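Local coordinates for CRISPR-associated protein CasA/Cse1 (Thermus thermophilus, PDB 4AN8) that forms part of the Cascade ribonucleoprotein complex of type I-E CRISPR systems, which probably defends the cell against viruses and plasmids by targeting invading nucleic acid, at residues Ser126-Glu131 with Arg262-Gly267; Asn121-Ser126 with Leu173-Val178; Arg474-Gly477 with Arg481-Lys484. All blocks are in the same frame, centred on the assembly; numbering follows the deposited sequence.

Contact 1. Residues Ser126-Glu131 with Arg262-Gly267; sequences SKLLPE and RFMGYG. With ACT (acetate ion), chain D.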
loop_
_atom_site.group_PDB
_atom_site.type_symbol
_atom_site.label_atom_id
_atom_site.label_comp_id
_atom_site.label_asym_id
_atom_site.label_seq_id
_atom_site.Cartn_x
_atom_site.Cartn_y
_atom_site.Cartn_z
ATOM N N SER A 126 6.275 17.052 13.258
ATOM C CA SER A 126 5.476 15.893 13.653
ATOM C C SER A 126 4.151 15.785 12.884
ATOM O O SER A 126 3.617 14.693 12.728
ATOM C CB SER A 126 5.207 15.924 15.153
ATOM O OG SER A 126 4.529 17.113 15.503
ATOM N N LYS A 127 3.630 16.919 12.408
ATOM C CA LYS A 127 2.416 16.952 11.587
ATOM C C LYS A 127 2.564 16.186 10.236
ATOM O O LYS A 127 1.574 15.806 9.602
ATOM C CB LYS A 127 2.017 18.403 11.328
ATOM C CG LYS A 127 0.972 18.585 10.235
ATOM C CD LYS A 127 -0.457 18.579 10.793
ATOM C CE LYS A 127 -1.499 18.763 9.690
ATOM N NZ LYS A 127 -2.789 19.268 10.233
ATOM N N LEU A 128 3.804 15.979 9.793
ATOM C CA LEU A 128 4.061 15.214 8.579
ATOM C C LEU A 128 3.808 13.733 8.778
ATOM O O LEU A 128 3.644 12.990 7.806
ATOM C CB LEU A 128 5.506 15.398 8.155
ATOM C CG LEU A 128 5.895 16.813 7.710
ATOM C CD1 LEU A 128 7.387 16.850 7.410
ATOM C CD2 LEU A 128 5.056 17.276 6.510
ATOM N N LEU A 129 3.781 13.303 10.039
ATOM C CA LEU A 129 3.706 11.886 10.364
ATOM C C LEU A 129 2.287 11.439 10.689
ATOM O O LEU A 129 1.484 12.205 11.214
ATOM C CB LEU A 129 4.607 11.554 11.556
ATOM C CG LEU A 129 6.093 11.831 11.441
ATOM C CD1 LEU A 129 6.736 11.617 12.786
ATOM C CD2 LEU A 129 6.722 10.946 10.385
ATOM N N PRO A 130 1.976 10.179 10.386
ATOM C CA PRO A 130 0.665 9.624 10.729
ATOM C C PRO A 130 0.459 9.617 12.239
ATOM O O PRO A 130 1.359 9.206 12.969
ATOM C CB PRO A 130 0.742 8.189 10.188
ATOM C CG PRO A 130 2.206 7.891 10.124
ATOM C CD PRO A 130 2.846 9.194 9.734
ATOM N N GLU A 131 -0.699 10.101 12.677
ATOM C CA GLU A 131 -1.111 10.040 14.071
ATOM C C GLU A 131 -2.098 8.905 14.204
ATOM O O GLU A 131 -3.264 9.047 13.829
ATOM C CB GLU A 131 -1.812 11.331 14.484
ATOM C CG GLU A 131 -0.893 12.474 14.824
ATOM C CD GLU A 131 -1.631 13.795 14.877
ATOM O OE1 GLU A 131 -2.856 13.797 14.627
ATOM O OE2 GLU A 131 -0.988 14.827 15.160
ATOM N N ARG A 262 13.058 20.943 13.071
ATOM C CA ARG A 262 12.026 20.853 14.100
ATOM C C ARG A 262 10.666 21.338 13.603
ATOM O O ARG A 262 9.642 20.815 14.013
ATOM C CB ARG A 262 12.408 21.674 15.338
ATOM C CG ARG A 262 13.600 21.158 16.138
ATOM C CD ARG A 262 13.870 22.064 17.365
ATOM N NE ARG A 262 14.904 21.514 18.226
ATOM C CZ ARG A 262 16.196 21.807 18.133
ATOM N NH1 ARG A 262 16.630 22.676 17.224
ATOM N NH2 ARG A 262 17.058 21.233 18.959
ATOM N N PHE A 263 10.673 22.368 12.758
ATOM C CA PHE A 263 9.465 23.081 12.334
ATOM C C PHE A 263 9.379 23.267 10.820
ATOM O O PHE A 263 10.365 23.116 10.100
ATOM C CB PHE A 263 9.384 24.469 13.006
ATOM C CG PHE A 263 9.278 24.410 14.491
ATOM C CD1 PHE A 263 8.072 24.136 15.100
ATOM C CD2 PHE A 263 10.390 24.612 15.281
ATOM C CE1 PHE A 263 7.969 24.069 16.482
ATOM C CE2 PHE A 263 10.296 24.536 16.657
ATOM C CZ PHE A 263 9.082 24.257 17.255
ATOM N N MET A 264 8.182 23.611 10.352
ATOM C CA MET A 264 7.918 23.775 8.938
ATOM C C MET A 264 6.849 24.847 8.692
ATOM O O MET A 264 5.911 25.006 9.483
ATOM C CB MET A 264 7.458 22.438 8.347
ATOM C CG MET A 264 6.147 21.925 8.905
ATOM S SD MET A 264 5.745 20.283 8.218
ATOM C CE MET A 264 4.242 19.906 9.101
ATOM N N GLY A 265 7.001 25.577 7.590
ATOM C CA GLY A 265 5.923 26.388 7.062
ATOM C C GLY A 265 4.978 25.384 6.449
ATOM O O GLY A 265 5.433 24.330 5.994
ATOM N N TYR A 266 3.684 25.694 6.435
ATOM C CA TYR A 266 2.666 24.735 6.043
ATOM C C TYR A 266 1.439 25.430 5.448
ATOM O O TYR A 266 0.949 26.412 6.000
ATOM C CB TYR A 266 2.264 23.894 7.261
ATOM C CG TYR A 266 1.490 22.636 6.906
ATOM C CD1 TYR A 266 2.156 21.501 6.426
ATOM C CD2 TYR A 266 0.105 22.573 7.042
ATOM C CE1 TYR A 266 1.478 20.359 6.083
ATOM C CE2 TYR A 266 -0.597 21.403 6.696
ATOM C CZ TYR A 266 0.107 20.304 6.213
ATOM O OH TYR A 266 -0.550 19.129 5.855
ATOM N N GLY A 267 0.956 24.919 4.317
ATOM C CA GLY A 267 -0.247 25.433 3.676
ATOM C C GLY A 267 -0.808 24.475 2.639
ATOM O O GLY A 267 -0.367 23.344 2.535
HETATM C C ACT D . -4.353 18.033 6.484
HETATM O O ACT D . -3.710 17.184 5.797
HETATM O OXT ACT D . -3.701 19.040 6.888
HETATM C CH3 ACT D . -5.818 17.846 6.806
#
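Met264 meets both Lys127 and Leu128, and its thioether makes the tight part of the contact. Its SD lies 3.5 Å from CG of Leu128, and the two side chains run past each other in opposite directions. Its CE is pressed against Lys127, with CB of Lys127 only 3.5 Å from CE of Met264, closer than carbons usually pack. The first torsion of Met264 (chi1 64°) sets CG between the backbone N and the carbonyl carbon. From there the chain extends to the 3-10 turn. Leu128 is buried too, and also packs on Leu254, Ala160 and His164.

The outer part of Lys127, an exposed residue, is the loose, solvent side. The lysine chain bends at chi2 (91°) and passes above the Tyr266 ring, with CG over one face. Further out, CE of Lys127 is 4.0 Å from OH of Tyr266. OXT of an acetate ion, probably from the crystallisation liquor, lies at the ring edge in its plane. NZ of Lys127 makes a weak hydrogen bond of 3.5 Å to OXT of the acetate. That OXT lies 3.3 Å from OH of Tyr266, but the stronger partner of the hydroxyl is His164. Arg250 gives the acetate a further hydrogen bond.

No hydrogen bond joins the two segments. The arrangement is that of a short 3-10 turn, following strand 123-124, folded over the neighbouring antiparallel strand 261-273 of a mixed sheet.

Contact 2. Residues Asn121-Ser126 with Leu173-Val178; sequences NPLPWS and LRRYGV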
loop_
_atom_site.group_PDB
_atom_site.type_symbol
_atom_site.label_atom_id
_atom_site.label_comp_id
_atom_site.label_asym_id
_atom_site.label_seq_id
_atom_site.Cartn_x
_atom_site.Cartn_y
_atom_site.Cartn_z
ATOM N N ASN A 121 5.260 31.516 12.645
ATOM C CA ASN A 121 4.223 30.671 13.177
ATOM C C ASN A 121 4.070 29.305 12.487
ATOM O O ASN A 121 3.033 28.969 11.956
ATOM C CB ASN A 121 2.923 31.447 13.272
ATOM C CG ASN A 121 3.066 32.731 14.083
ATOM O OD1 ASN A 121 2.692 33.785 13.631
ATOM N ND2 ASN A 121 3.610 32.634 15.274
ATOM N N PRO A 122 5.151 28.551 12.527
ATOM C CA PRO A 122 5.303 27.273 11.865
ATOM C C PRO A 122 4.657 26.129 12.593
ATOM O O PRO A 122 4.238 26.306 13.678
ATOM C CB PRO A 122 6.805 27.113 11.845
ATOM C CG PRO A 122 7.227 27.757 13.006
ATOM C CD PRO A 122 6.345 28.878 13.287
ATOM N N LEU A 123 4.541 24.979 11.961
ATOM C CA LEU A 123 4.060 23.774 12.597
ATOM C C LEU A 123 5.215 22.843 12.872
ATOM O O LEU A 123 6.204 22.911 12.236
ATOM C CB LEU A 123 3.030 23.067 11.737
ATOM C CG LEU A 123 1.783 23.770 11.251
ATOM C CD1 LEU A 123 0.886 22.841 10.562
ATOM C CD2 LEU A 123 1.092 24.400 12.349
ATOM N N PRO A 124 5.071 21.979 13.895
ATOM C CA PRO A 124 6.107 20.978 14.198
ATOM C C PRO A 124 6.142 19.968 13.077
ATOM O O PRO A 124 5.077 19.666 12.534
ATOM C CB PRO A 124 5.590 20.277 15.462
ATOM C CG PRO A 124 4.349 21.024 15.885
ATOM C CD PRO A 124 3.867 21.814 14.729
ATOM N N TRP A 125 7.324 19.458 12.740
ATOM C CA TRP A 125 7.445 18.472 11.674
ATOM C C TRP A 125 6.637 17.230 11.992
ATOM O O TRP A 125 6.319 16.450 11.096
ATOM C CB TRP A 125 8.907 18.111 11.393
ATOM C CG TRP A 125 9.560 17.224 12.409
ATOM C CD1 TRP A 125 10.073 17.598 13.616
ATOM C CD2 TRP A 125 9.806 15.817 12.287
ATOM N NE1 TRP A 125 10.613 16.518 14.258
ATOM C CE2 TRP A 125 10.465 15.407 13.467
ATOM C CE3 TRP A 125 9.534 14.864 11.295
ATOM C CZ2 TRP A 125 10.855 14.073 13.691
ATOM C CZ3 TRP A 125 9.930 13.532 11.510
ATOM C CH2 TRP A 125 10.577 13.154 12.702
ATOM N N SER A 126 6.275 17.052 13.258
ATOM C CA SER A 126 5.476 15.893 13.653
ATOM C C SER A 126 4.151 15.785 12.884
ATOM O O SER A 126 3.617 14.693 12.728
ATOM C CB SER A 126 5.207 15.924 15.153
ATOM O OG SER A 126 4.529 17.113 15.503
ATOM N N LEU A 173 -7.827 22.471 7.484
ATOM C CA LEU A 173 -6.533 23.101 7.240
ATOM C C LEU A 173 -6.524 24.556 7.742
ATOM O O LEU A 173 -5.666 24.949 8.536
ATOM C CB LEU A 173 -6.187 23.054 5.745
ATOM C CG LEU A 173 -4.912 23.793 5.336
ATOM C CD1 LEU A 173 -3.721 23.096 5.962
ATOM C CD2 LEU A 173 -4.747 23.869 3.818
ATOM N N ARG A 174 -7.467 25.364 7.256
ATOM C CA ARG A 174 -7.603 26.751 7.717
ATOM C C ARG A 174 -6.297 27.528 7.667
ATOM O O ARG A 174 -5.865 28.128 8.645
ATOM C CB ARG A 174 -8.233 26.801 9.104
ATOM C CG ARG A 174 -9.680 26.378 9.058
ATOM C CD ARG A 174 -10.340 26.381 10.416
ATOM N NE ARG A 174 -11.754 26.037 10.295
ATOM C CZ ARG A 174 -12.536 25.697 11.317
ATOM N NH1 ARG A 174 -12.040 25.644 12.548
ATOM N NH2 ARG A 174 -13.811 25.397 11.106
ATOM N N ARG A 175 -5.679 27.515 6.498
ATOM C CA ARG A 175 -4.452 28.264 6.280
ATOM C C ARG A 175 -4.443 28.821 4.863
ATOM O O ARG A 175 -4.943 28.189 3.913
ATOM C CB ARG A 175 -3.220 27.392 6.532
ATOM C CG ARG A 175 -3.114 26.859 7.968
ATOM C CD ARG A 175 -1.916 25.921 8.157
ATOM N NE ARG A 175 -0.641 26.632 8.141
ATOM C CZ ARG A 175 -0.064 27.150 9.221
ATOM N NH1 ARG A 175 -0.642 27.040 10.410
ATOM N NH2 ARG A 175 1.095 27.790 9.112
ATOM N N TYR A 176 -3.889 30.026 4.743
ATOM C CA TYR A 176 -3.751 30.700 3.467
ATOM C C TYR A 176 -4.979 30.572 2.575
ATOM O O TYR A 176 -4.853 30.333 1.367
ATOM C CB TYR A 176 -2.479 30.251 2.747
ATOM C CG TYR A 176 -1.267 30.370 3.638
ATOM C CD1 TYR A 176 -0.673 31.605 3.865
ATOM C CD2 TYR A 176 -0.739 29.256 4.281
ATOM C CE1 TYR A 176 0.417 31.732 4.700
ATOM C CE2 TYR A 176 0.361 29.367 5.110
ATOM C CZ TYR A 176 0.929 30.609 5.320
ATOM O OH TYR A 176 2.009 30.739 6.157
ATOM N N GLY A 177 -6.155 30.746 3.181
ATOM C CA GLY A 177 -7.403 30.861 2.450
ATOM C C GLY A 177 -8.079 29.547 2.102
ATOM O O GLY A 177 -9.073 29.533 1.374
ATOM N N VAL A 178 -7.546 28.440 2.616
ATOM C CA VAL A 178 -8.098 27.126 2.332
ATOM C C VAL A 178 -8.626 26.528 3.633
ATOM O O VAL A 178 -7.877 26.304 4.587
ATOM C CB VAL A 178 -7.041 26.202 1.670
ATOM C CG1 VAL A 178 -7.598 24.809 1.434
ATOM C CG2 VAL A 178 -6.551 26.816 0.337
HETATM O O HOH W 1 0.212 28.772 13.314
#
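Arg175 has the most surface buried here, and its guanidinium reaches across to Leu123 and Asn121. The chain of Arg175 runs out extended and then bends at chi3 (72°), which turns the flat group toward strand 123-124. Leu123 lies over one face. Its CG is 4.1 Å above the guanidinium plane, over the rim of the cation rather than its centre. Of the leucine, the methyl CD2 comes nearest, 3.7 Å from NH1 of Arg175. The two side chains slide past each other in opposite directions.

Asn121 takes part through its backbone; its side-chain amide is turned off from the arginine. Its backbone O lies at the guanidinium edge, in the plane, 3.6 Å from NH2 of Arg175. No direct hydrogen bond is made there. A water in the same plane bridges instead. It donates to O of Asn121 at 3.1 Å and accepts a weak bond from NH1 of Arg175 at 3.5 Å. The firmer hold on the arginine is on NE, which donates to the backbone O of Tyr266.

Behind Arg175 the chain turns back at once. N of Val178 bonds to O of Arg175 at 2.9 Å, and Tyr176 and Gly177 both have positive phi. The contact thus joins a surface strand to a tight beta hairpin with a type I' turn and a G1 beta bulge, in which Arg174 and Arg175 both face Val178.

Contact 3. Residues Arg474-Gly477 with Arg481-Lys484; sequences RFLG and RHLK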
loop_
_atom_site.group_PDB
_atom_site.type_symbol
_atom_site.label_atom_id
_atom_site.label_comp_id
_atom_site.label_asym_id
_atom_site.label_seq_id
_atom_site.Cartn_x
_atom_site.Cartn_y
_atom_site.Cartn_z
ATOM N N ARG A 474 -15.409 -23.963 24.857
ATOM C CA ARG A 474 -14.613 -23.647 26.034
ATOM C C ARG A 474 -15.166 -22.422 26.760
ATOM O O ARG A 474 -15.238 -22.392 27.987
ATOM C CB ARG A 474 -13.155 -23.425 25.629
ATOM C CG ARG A 474 -12.161 -23.594 26.750
ATOM C CD ARG A 474 -10.754 -23.237 26.300
ATOM N NE ARG A 474 -10.202 -24.201 25.361
ATOM C CZ ARG A 474 -9.734 -23.873 24.161
ATOM N NH1 ARG A 474 -9.761 -22.602 23.775
ATOM N NH2 ARG A 474 -9.250 -24.809 23.348
ATOM N N PHE A 475 -15.577 -21.419 25.996
ATOM C CA PHE A 475 -16.137 -20.199 26.562
ATOM C C PHE A 475 -17.549 -20.452 27.083
ATOM O O PHE A 475 -17.918 -20.020 28.178
ATOM C CB PHE A 475 -16.161 -19.110 25.482
ATOM C CG PHE A 475 -16.761 -17.807 25.928
ATOM C CD1 PHE A 475 -18.117 -17.704 26.192
ATOM C CD2 PHE A 475 -15.965 -16.678 26.064
ATOM C CE1 PHE A 475 -18.668 -16.501 26.596
ATOM C CE2 PHE A 475 -16.506 -15.469 26.464
ATOM C CZ PHE A 475 -17.860 -15.381 26.733
ATOM N N LEU A 476 -18.350 -21.155 26.292
ATOM C CA LEU A 476 -19.725 -21.427 26.676
ATOM C C LEU A 476 -19.840 -22.407 27.845
ATOM O O LEU A 476 -20.836 -22.408 28.560
ATOM C CB LEU A 476 -20.513 -21.951 25.477
ATOM C CG LEU A 476 -20.716 -20.929 24.352
ATOM C CD1 LEU A 476 -21.418 -21.573 23.152
ATOM C CD2 LEU A 476 -21.483 -19.707 24.864
ATOM N N GLY A 477 -18.822 -23.234 28.040
ATOM C CA GLY A 477 -18.927 -24.312 29.003
ATOM C C GLY A 477 -18.724 -23.938 30.460
ATOM O O GLY A 477 -18.616 -24.827 31.299
ATOM N N ARG A 481 -26.011 -20.561 32.495
ATOM C CA ARG A 481 -26.853 -19.808 31.557
ATOM C C ARG A 481 -26.385 -19.948 30.101
ATOM O O ARG A 481 -27.139 -19.694 29.169
ATOM C CB ARG A 481 -26.936 -18.329 31.954
ATOM C CG ARG A 481 -25.609 -17.588 31.892
ATOM C CD ARG A 481 -25.821 -16.084 31.783
ATOM N NE ARG A 481 -24.568 -15.370 31.543
ATOM C CZ ARG A 481 -24.487 -14.146 31.025
ATOM N NH1 ARG A 481 -25.591 -13.492 30.684
ATOM N NH2 ARG A 481 -23.300 -13.579 30.840
ATOM N N HIS A 482 -25.141 -20.370 29.912
ATOM C CA HIS A 482 -24.590 -20.522 28.569
ATOM C C HIS A 482 -24.929 -21.864 27.923
ATOM O O HIS A 482 -24.645 -22.070 26.750
ATOM C CB HIS A 482 -23.074 -20.348 28.597
ATOM C CG HIS A 482 -22.623 -19.038 29.159
ATOM N ND1 HIS A 482 -23.431 -17.921 29.188
ATOM C CD2 HIS A 482 -21.444 -18.664 29.710
ATOM C CE1 HIS A 482 -22.771 -16.915 29.735
ATOM N NE2 HIS A 482 -21.563 -17.339 30.061
ATOM N N LEU A 483 -25.543 -22.770 28.678
ATOM C CA LEU A 483 -25.684 -24.158 28.229
ATOM C C LEU A 483 -26.757 -24.395 27.162
ATOM O O LEU A 483 -26.582 -25.250 26.284
ATOM C CB LEU A 483 -25.874 -25.102 29.425
ATOM C CG LEU A 483 -24.658 -25.125 30.359
ATOM C CD1 LEU A 483 -24.744 -26.246 31.384
ATOM C CD2 LEU A 483 -23.355 -25.231 29.537
ATOM N N LYS A 484 -27.856 -23.651 27.219
ATOM C CA LYS A 484 -28.871 -23.790 26.179
ATOM C C LYS A 484 -28.310 -23.378 24.807
ATOM O O LYS A 484 -28.499 -24.078 23.796
ATOM C CB LYS A 484 -30.139 -22.991 26.505
ATOM C CG LYS A 484 -31.202 -23.090 25.409
ATOM C CD LYS A 484 -32.576 -22.614 25.868
ATOM C CE LYS A 484 -32.694 -21.096 25.876
ATOM N NZ LYS A 484 -34.031 -20.663 26.379
#
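The imidazole of His482 approaches the carbonyl end of helix 453-476 at a slant, in the connection of a helical hairpin. This hairpin joins the last two helices, 453-476 and 483-499, of the C-terminal helical bundle. The CG–CD2 side of the ring faces the two carbonyls. CG of His482 is 3.9 Å from O of Leu476, and its CD2 is 4.1 Å from O of Phe475. At the ring edge, near its plane, lies NH2 of the adjacent Arg481. The other flat group, the phenyl of Phe475, stays further off. Its CE1 comes no nearer than 4.6 Å to NE2 of His482.

CB of His482 points at the helix end, only 3.0 Å from O of Leu476. From there chi1 (-57°), with CG anti to the carbonyl carbon, swings the ring past the carbonyls. The same CB rests on the leucine side chain, with CD2 of Leu476 at 4.1 Å from CB of His482. No hydrogen bond crosses between the segments, so the fit rests on packing.

Gly477 is the first residue to leave helical geometry, and Phe475 O gains a weak hydrogen bond from Thr478 in the turn. Helix 372-403 covers the buried side. Leu476 packs on its Val399, and Arg481 and His482 on its Val403. Leu483 starts away from the first helix but brings its CD2 to 3.9 Å from O of Leu476.

In the fold
Contacts 1 and 2 are neighbours, with centres about 8 Å apart and Ser126 in common. Both reach one sheet, in which strands 123-124 and 261-273 lie side by side. Two backbone acceptors tie them. N of Met264 lies 2.8 Å from O of Leu123, and O of Tyr266 lies 2.7 Å from NE of Arg175; both are probable hydrogen bonds. Along the chain their segments alternate, so the two contacts interlock. The acetate belongs to contact 1. Contact 3 stands apart in the C-terminal helices. Its centre is about 52 Å from that of contact 1 and about 56 Å from that of contact 2; the nearest atoms are about 31 Å and 39 Å away.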